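Local coordinates for antibiotic biosynthesis monooxygenase (PDB 4HL9), which probably acts as a monooxygenase, as a small dimeric alpha-beta protein of the antibiotic biosynthesis monooxygenase family, at residues I27-I32 against D107-L112. Numbering follows the deposited sequence.
Sequences IAQDFI and DGTVVL
Q29 and T109 face each other as a hydrogen-bonded antiparallel pair, their side chains running side by side in the same direction off the sheet. T109 OG1 sits between its own backbone N and carbonyl carbon (chi1 64°), which brings the hydroxyl 3.6 Å from Q29 CB and puts CG2 beside the backbone N. The glutamine chain, extended beyond CG, passes alongside that hydroxyl and carries its amide on past it. The two groups are joined indirectly: a water lies 2.9 Å from T109 OG1, accepts from Q29 NE2 at 3.1 Å and donates to I27 O. At the other end of the amide, OE1 is hydrogen-bonded to H71, so both ends of the group are tied and its flip is probably fixed. I27 O has two donors, the water and V111 N, the latter at 2.7 Å and nearly straight (N-H...O 168°). I27 N returns a bond to V111 O, and Q29 and T109 exchange a second backbone pair. In the four-stranded antiparallel sheet of this ferredoxin-like alpha-beta fold, 24-32 is an inner strand, hydrogen-bonded on its other flank to 71-78, while 104-115 is outermost within the chain. The face bearing I27, Q29 and V111 meets the second subunit, where Q29 packs on its counterpart Q29. On the helix-bearing face, A28 and V110 form a non-hydrogen-bonded pair: V110 CG2 touches A28 CB at 4.0 Å, and A28 CA approaches T109 O at 3.2 Å in a CA-H...O contact. Further along, the F31 ring reaches back toward 107-112, its CD2 coming 3.9 Å from D107 O, which approaches the ring obliquely; the same ring stacks with H71.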
loop_
_atom_site.group_PDB
_atom_site.type_symbol
_atom_site.label_atom_id
_atom_site.label_comp_id
_atom_site.label_asym_id
_atom_site.label_seq_id
_atom_site.Cartn_x
_atom_site.Cartn_y
_atom_site.Cartn_z
ATOM N N ILE A 27 -4.741 2.410 -0.918
ATOM C CA ILE A 27 -3.772 1.879 -1.879
ATOM C C ILE A 27 -4.532 1.474 -3.145
ATOM O O ILE A 27 -5.552 0.795 -3.066
ATOM C CB ILE A 27 -3.008 0.683 -1.301
ATOM C CG1 ILE A 27 -2.163 1.146 -0.115
ATOM C CG2 ILE A 27 -2.094 0.017 -2.406
ATOM C CD1 ILE A 27 -1.648 -0.027 0.734
ATOM N N ALA A 28 -4.012 1.909 -4.286
ATOM C CA ALA A 28 -4.529 1.607 -5.616
ATOM C C ALA A 28 -3.371 1.063 -6.425
ATOM O O ALA A 28 -2.239 1.588 -6.332
ATOM C CB ALA A 28 -5.043 2.860 -6.260
ATOM N N GLN A 29 -3.653 0.014 -7.194
ATOM C CA GLN A 29 -2.671 -0.678 -8.008
ATOM C C GLN A 29 -3.161 -0.775 -9.437
ATOM O O GLN A 29 -4.316 -1.193 -9.692
ATOM C CB GLN A 29 -2.448 -2.090 -7.483
ATOM C CG GLN A 29 -2.028 -2.152 -6.017
ATOM C CD GLN A 29 -1.714 -3.554 -5.589
ATOM O OE1 GLN A 29 -0.897 -4.228 -6.220
ATOM N NE2 GLN A 29 -2.353 -4.011 -4.503
ATOM N N ASP A 30 -2.285 -0.394 -10.351
ATOM C CA ASP A 30 -2.529 -0.526 -11.786
ATOM C C ASP A 30 -1.525 -1.541 -12.347
ATOM O O ASP A 30 -0.377 -1.599 -11.872
ATOM C CB ASP A 30 -2.279 0.787 -12.490
ATOM C CG ASP A 30 -3.282 1.888 -12.125
ATOM O OD1 ASP A 30 -4.349 1.626 -11.523
ATOM O OD2 ASP A 30 -2.988 3.031 -12.501
ATOM N N PHE A 31 -1.964 -2.310 -13.342
ATOM C CA PHE A 31 -1.089 -3.270 -14.042
ATOM C C PHE A 31 -1.104 -2.893 -15.499
ATOM O O PHE A 31 -2.088 -3.131 -16.190
ATOM C CB PHE A 31 -1.583 -4.699 -13.828
ATOM C CG PHE A 31 -1.706 -5.088 -12.363
ATOM C CD1 PHE A 31 -0.682 -5.785 -11.729
ATOM C CD2 PHE A 31 -2.837 -4.751 -11.631
ATOM C CE1 PHE A 31 -0.784 -6.153 -10.381
ATOM C CE2 PHE A 31 -2.953 -5.106 -10.272
ATOM C CZ PHE A 31 -1.929 -5.803 -9.651
ATOM N N ILE A 32 -0.038 -2.245 -15.938
ATOM C CA ILE A 32 0.016 -1.649 -17.273
ATOM C C ILE A 32 0.752 -2.606 -18.227
ATOM O O ILE A 32 1.769 -3.199 -17.828
ATOM C CB ILE A 32 0.740 -0.276 -17.239
ATOM C CG1 ILE A 32 -0.002 0.703 -16.294
ATOM C CG2 ILE A 32 0.841 0.332 -18.653
ATOM C CD1 ILE A 32 -1.513 0.742 -16.568
ATOM N N ASP A 107 -7.718 -5.589 -14.741
ATOM C CA ASP A 107 -8.334 -4.561 -13.896
ATOM C C ASP A 107 -7.406 -4.169 -12.743
ATOM O O ASP A 107 -6.660 -5.004 -12.211
ATOM C CB ASP A 107 -9.651 -5.039 -13.287
ATOM C CG ASP A 107 -10.753 -5.204 -14.310
ATOM O OD1 ASP A 107 -10.952 -4.303 -15.176
ATOM O OD2 ASP A 107 -11.441 -6.240 -14.218
ATOM N N GLY A 108 -7.459 -2.901 -12.360
ATOM C CA GLY A 108 -6.718 -2.431 -11.196
ATOM C C GLY A 108 -7.466 -2.779 -9.919
ATOM O O GLY A 108 -8.580 -3.321 -9.957
ATOM N N THR A 109 -6.847 -2.502 -8.780
ATOM C CA THR A 109 -7.515 -2.691 -7.504
ATOM C C THR A 109 -7.395 -1.433 -6.640
ATOM O O THR A 109 -6.430 -0.671 -6.753
ATOM C CB THR A 109 -6.945 -3.890 -6.717
ATOM O OG1 THR A 109 -5.579 -3.616 -6.400
ATOM C CG2 THR A 109 -7.045 -5.223 -7.531
ATOM N N VAL A 110 -8.372 -1.234 -5.758
ATOM C CA VAL A 110 -8.336 -0.101 -4.834
ATOM C C VAL A 110 -8.722 -0.640 -3.461
ATOM O O VAL A 110 -9.712 -1.386 -3.352
ATOM C CB VAL A 110 -9.281 1.066 -5.258
ATOM C CG1 VAL A 110 -9.247 2.170 -4.243
ATOM C CG2 VAL A 110 -8.882 1.657 -6.596
ATOM N N VAL A 111 -7.936 -0.310 -2.424
ATOM C CA VAL A 111 -8.300 -0.687 -1.037
ATOM C C VAL A 111 -8.458 0.583 -0.202
ATOM O O VAL A 111 -7.560 1.421 -0.155
ATOM C CB VAL A 111 -7.276 -1.666 -0.347
ATOM C CG1 VAL A 111 -7.858 -2.283 0.932
ATOM C CG2 VAL A 111 -6.821 -2.779 -1.290
ATOM N N LEU A 112 -9.621 0.740 0.422
ATOM C CA LEU A 112 -9.879 1.823 1.373
ATOM C C LEU A 112 -9.658 1.331 2.823
ATOM O O LEU A 112 -10.120 0.267 3.196
ATOM C CB LEU A 112 -11.306 2.403 1.176
ATOM C CG LEU A 112 -11.492 3.556 0.159
ATOM C CD1 LEU A 112 -11.046 3.136 -1.234
ATOM C CD2 LEU A 112 -12.960 4.074 0.103
HETATM O O HOH W 1 -4.738 -2.168 -3.992
#